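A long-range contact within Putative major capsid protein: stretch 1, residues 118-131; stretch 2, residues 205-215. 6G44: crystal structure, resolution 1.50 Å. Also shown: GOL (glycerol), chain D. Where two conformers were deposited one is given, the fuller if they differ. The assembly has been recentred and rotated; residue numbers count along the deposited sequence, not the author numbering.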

# COMPACT_ATOMS: atom_id res chain seq x y z
N THR C 118 36.32 -16.66 2.70
CA THR C 118 36.04 -15.31 2.21
C THR C 118 34.96 -15.33 1.13
O THR C 118 34.83 -16.27 0.31
CB THR C 118 37.29 -14.62 1.66
OG1 THR C 118 37.78 -15.36 0.54
CG2 THR C 118 38.38 -14.51 2.73
N PHE C 119 34.15 -14.28 1.19
CA PHE C 119 33.06 -14.04 0.23
C PHE C 119 33.32 -12.66 -0.37
O PHE C 119 33.35 -11.68 0.35
CB PHE C 119 31.71 -14.02 0.95
CG PHE C 119 31.40 -15.25 1.77
CD1 PHE C 119 31.78 -15.34 3.10
CD2 PHE C 119 30.62 -16.27 1.23
CE1 PHE C 119 31.46 -16.45 3.86
CE2 PHE C 119 30.28 -17.39 1.99
CZ PHE C 119 30.73 -17.49 3.30
N THR C 120 33.54 -12.60 -1.68
CA THR C 120 33.77 -11.34 -2.37
C THR C 120 32.52 -10.97 -3.17
O THR C 120 32.04 -11.76 -3.94
CB THR C 120 35.00 -11.44 -3.31
OG1 THR C 120 36.15 -11.76 -2.51
CG2 THR C 120 35.26 -10.15 -4.04
N SER C 121 32.02 -9.77 -2.95
CA SER C 121 30.84 -9.30 -3.67
C SER C 121 30.94 -7.82 -3.96
O SER C 121 31.89 -7.15 -3.57
CB SER C 121 29.60 -9.67 -2.89
OG SER C 121 29.48 -8.91 -1.76
N TYR C 122 29.93 -7.30 -4.67
CA TYR C 122 30.01 -5.97 -5.25
C TYR C 122 28.73 -5.20 -4.91
O TYR C 122 27.78 -5.18 -5.72
CB TYR C 122 30.20 -6.12 -6.76
CG TYR C 122 31.43 -6.95 -7.05
CD1 TYR C 122 32.68 -6.38 -7.01
CD2 TYR C 122 31.32 -8.31 -7.30
CE1 TYR C 122 33.83 -7.15 -7.22
CE2 TYR C 122 32.45 -9.09 -7.51
CZ TYR C 122 33.69 -8.49 -7.47
OH TYR C 122 34.81 -9.30 -7.69
N PRO C 123 28.68 -4.61 -3.71
CA PRO C 123 27.41 -4.05 -3.23
C PRO C 123 26.81 -2.98 -4.14
O PRO C 123 25.58 -2.95 -4.33
CB PRO C 123 27.80 -3.47 -1.87
CG PRO C 123 28.91 -4.37 -1.39
CD PRO C 123 29.71 -4.63 -2.63
N ALA C 124 27.61 -2.07 -4.69
CA ALA C 124 27.06 -0.99 -5.52
C ALA C 124 26.41 -1.60 -6.77
O ALA C 124 25.35 -1.15 -7.20
CB ALA C 124 28.15 -0.00 -5.91
N GLN C 125 27.07 -2.58 -7.38
CA GLN C 125 26.53 -3.28 -8.56
C GLN C 125 25.24 -4.04 -8.18
O GLN C 125 24.24 -4.02 -8.93
CB GLN C 125 27.61 -4.21 -9.12
CG GLN C 125 27.25 -5.02 -10.34
CD GLN C 125 28.43 -5.88 -10.76
OE1 GLN C 125 28.68 -6.92 -10.16
NE2 GLN C 125 29.13 -5.45 -11.81
N LEU C 126 25.24 -4.69 -7.02
CA LEU C 126 24.12 -5.52 -6.53
C LEU C 126 22.90 -4.64 -6.30
O LEU C 126 21.81 -4.95 -6.79
CB LEU C 126 24.45 -6.27 -5.22
CG LEU C 126 25.20 -7.60 -5.11
CD1 LEU C 126 25.62 -7.83 -3.67
CD2 LEU C 126 24.34 -8.76 -5.57
N ILE C 127 23.08 -3.53 -5.60
CA ILE C 127 21.93 -2.71 -5.24
C ILE C 127 21.39 -2.01 -6.46
O ILE C 127 20.17 -1.76 -6.49
CB ILE C 127 22.25 -1.74 -4.07
CG1 ILE C 127 20.99 -1.18 -3.40
CG2 ILE C 127 23.13 -0.59 -4.49
CD1 ILE C 127 20.01 -2.22 -2.89
N LYS C 128 22.21 -1.67 -7.44
CA LYS C 128 21.69 -1.02 -8.64
C LYS C 128 20.66 -1.89 -9.34
O LYS C 128 19.71 -1.35 -9.90
CB LYS C 128 22.80 -0.62 -9.64
CG LYS C 128 22.32 0.23 -10.83
CD LYS C 128 23.48 0.72 -11.69
CE LYS C 128 23.00 1.61 -12.84
NZ LYS C 128 24.10 2.12 -13.71
N LEU C 129 20.83 -3.20 -9.31
CA LEU C 129 19.84 -4.14 -9.85
C LEU C 129 18.72 -4.40 -8.87
O LEU C 129 17.54 -4.34 -9.23
CB LEU C 129 20.47 -5.49 -10.19
CG LEU C 129 21.32 -5.56 -11.43
CD1 LEU C 129 22.04 -6.91 -11.45
CD2 LEU C 129 20.41 -5.46 -12.64
N HIS C 130 19.08 -4.72 -7.64
CA HIS C 130 18.16 -5.18 -6.62
C HIS C 130 17.06 -4.16 -6.34
O HIS C 130 15.91 -4.53 -6.05
CB HIS C 130 18.93 -5.49 -5.33
CG HIS C 130 18.10 -6.09 -4.24
ND1 HIS C 130 17.54 -7.33 -4.35
CD2 HIS C 130 17.79 -5.63 -3.01
CE1 HIS C 130 16.89 -7.61 -3.24
NE2 HIS C 130 17.02 -6.59 -2.41
N GLN C 131 17.41 -2.87 -6.41
CA GLN C 131 16.42 -1.81 -6.13
C GLN C 131 15.21 -1.86 -7.07
O GLN C 131 14.15 -1.33 -6.74
CB GLN C 131 17.05 -0.41 -6.18
CG GLN C 131 17.51 0.03 -7.55
CD GLN C 131 18.33 1.31 -7.56
OE1 GLN C 131 18.31 2.08 -6.60
NE2 GLN C 131 19.08 1.54 -8.65
N ALA C 205 21.40 -1.63 5.92
CA ALA C 205 21.85 -3.00 5.86
C ALA C 205 22.93 -3.15 4.78
O ALA C 205 22.77 -2.61 3.67
CB ALA C 205 20.68 -3.93 5.56
N LEU C 206 24.00 -3.88 5.09
CA LEU C 206 25.01 -4.19 4.07
C LEU C 206 24.51 -5.26 3.11
O LEU C 206 24.10 -6.33 3.58
CB LEU C 206 26.28 -4.70 4.76
CG LEU C 206 27.44 -5.09 3.84
CD1 LEU C 206 27.89 -3.98 2.92
CD2 LEU C 206 28.61 -5.57 4.71
N VAL C 207 24.58 -4.99 1.80
CA VAL C 207 24.21 -5.94 0.75
C VAL C 207 25.48 -6.57 0.20
O VAL C 207 26.10 -6.06 -0.75
CB VAL C 207 23.40 -5.22 -0.34
CG1 VAL C 207 23.03 -6.15 -1.49
CG2 VAL C 207 22.15 -4.62 0.29
N ALA C 208 25.90 -7.65 0.84
CA ALA C 208 27.17 -8.33 0.49
C ALA C 208 27.09 -9.76 0.93
O ALA C 208 26.80 -10.02 2.09
CB ALA C 208 28.34 -7.63 1.16
N ASN C 209 27.38 -10.70 0.03
CA ASN C 209 27.33 -12.12 0.43
C ASN C 209 28.21 -12.38 1.69
O ASN C 209 29.32 -11.84 1.75
CB ASN C 209 27.80 -13.02 -0.71
CG ASN C 209 26.89 -12.97 -1.94
OD1 ASN C 209 26.59 -11.88 -2.45
ND2 ASN C 209 26.48 -14.13 -2.42
N PRO C 210 27.73 -13.13 2.69
CA PRO C 210 26.49 -13.91 2.74
C PRO C 210 25.36 -13.24 3.54
O PRO C 210 24.47 -13.96 4.05
CB PRO C 210 26.95 -15.17 3.47
CG PRO C 210 27.89 -14.61 4.50
CD PRO C 210 28.60 -13.46 3.84
N THR C 211 25.33 -11.92 3.64
CA THR C 211 24.33 -11.26 4.48
C THR C 211 22.93 -11.56 3.97
O THR C 211 22.69 -11.76 2.78
CB THR C 211 24.49 -9.74 4.63
OG1 THR C 211 24.18 -9.09 3.39
CG2 THR C 211 25.89 -9.35 5.13
N GLN C 212 22.01 -11.56 4.90
CA GLN C 212 20.61 -11.94 4.65
C GLN C 212 19.75 -10.70 4.38
O GLN C 212 18.70 -10.47 5.01
CB GLN C 212 20.12 -12.79 5.79
CG GLN C 212 20.92 -14.07 5.95
CD GLN C 212 20.74 -14.99 4.78
OE1 GLN C 212 19.67 -15.60 4.64
NE2 GLN C 212 21.76 -15.11 3.91
N TYR C 213 20.18 -9.91 3.40
CA TYR C 213 19.59 -8.60 3.08
C TYR C 213 18.21 -8.71 2.44
O TYR C 213 17.53 -7.69 2.26
CB TYR C 213 20.54 -7.75 2.20
CG TYR C 213 20.87 -8.41 0.88
CD1 TYR C 213 20.03 -8.25 -0.22
CD2 TYR C 213 22.01 -9.18 0.72
CE1 TYR C 213 20.29 -8.89 -1.41
CE2 TYR C 213 22.30 -9.81 -0.47
CZ TYR C 213 21.42 -9.66 -1.54
OH TYR C 213 21.66 -10.28 -2.75
N LYS C 214 17.81 -9.92 2.05
CA LYS C 214 16.46 -10.11 1.50
C LYS C 214 15.45 -10.42 2.60
O LYS C 214 14.25 -10.47 2.31
CB LYS C 214 16.47 -11.22 0.45
CG LYS C 214 17.36 -10.93 -0.77
CD LYS C 214 17.72 -12.17 -1.58
CE LYS C 214 16.53 -12.96 -2.11
NZ LYS C 214 15.87 -12.32 -3.27
N ASN C 215 15.90 -10.64 3.84
CA ASN C 215 15.06 -11.05 4.96
C ASN C 215 15.42 -10.20 6.19
O ASN C 215 15.81 -10.75 7.20
CB ASN C 215 15.31 -12.55 5.26
CG ASN C 215 14.97 -13.47 4.09
OD1 ASN C 215 15.82 -13.77 3.24
ND2 ASN C 215 13.74 -13.94 4.05
C1 GOL D . 18.84 -12.09 -5.65
O1 GOL D . 17.84 -13.10 -5.52
C2 GOL D . 18.23 -10.77 -6.07
O2 GOL D . 17.31 -10.30 -5.08
C3 GOL D . 19.36 -9.74 -6.20
O3 GOL D . 18.88 -8.46 -6.59
O HOH W 1 30.85 -10.18 0.23
O HOH W 2 15.77 -6.76 -0.07

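Residues 118-131 run as a strand (118-121) into a helix that starts at Pro123, with Tyr122 at the N-cap position; against them lies 205-215, a segment without regular helix or strand. The two backbones run in opposite senses, so that Phe119 faces Asn209, Ser121 faces Ala208 and Pro123 faces Val207, with CA atoms 5.4 to 6.0 Å apart. Together they bury 567 Å², and a single weak direct hydrogen bond joins them.

Val207 covers the most surface. Its CB points sideways, yet CG1 reaches 3.8 Å from CD1 of Leu126, an apolar contact on the first turns of the helix. Its carbonyl faces carbon alone on this side: Val207 O lies 3.3 Å from Pro123 CB and 3.4 Å from Leu126 CD1, and it finds no polar partner in the model. Pro123 extends the same patch, its CG 4.2 Å from Ala208 CB and 4.4 Å from Leu206 CD1.

Asn209 and Phe119 form the strand end of the contact. The CA-to-CB bond of Asn209 points toward the other stretch, and its backbone N donates the weak bond to Ser121 OG (3.3 Å, 130° at the hydrogen). Water 1 reinforces this junction: it lies 2.7 Å from Ser121 OG, and it can donate to Phe119 O (2.9 Å) and Asn209 O (2.7 Å), though with atoms elsewhere counted it has more acceptors in reach than protons. The backbones are thus linked through solvent where they do not pair directly. The peptide bond between Asn209 and Pro210 is cis, and the proline ring sits over one face of Phe119: Pro210 CD is 4.0 Å from the ring centroid and 21° off the normal, a CH-pi contact in which a C-H polarised by the neighbouring nitrogen meets the aromatic electrons.

Farther along the helix, His130 meets Tyr213 and Lys214. The edge of Tyr213 is directed at the face of His130, with planes at 89° and centroids 5.4 Å apart, so the slightly positive ring hydrogens of tyrosine meet the imidazole pi cloud. The imidazole nitrogens are engaged as well. Water 2 is 2.7 Å from His130 NE2 and donates to Tyr213 O at 3.1 Å, bridging the stretches, while His130 ND1 hydrogen-bonds GOL O3 at 2.8 Å. Lys214 NZ donates to O1 and O2 of the same glycerol, 3.1 Å to each, so this molecule, probably from the crystallisation liquor, forms a second bridge.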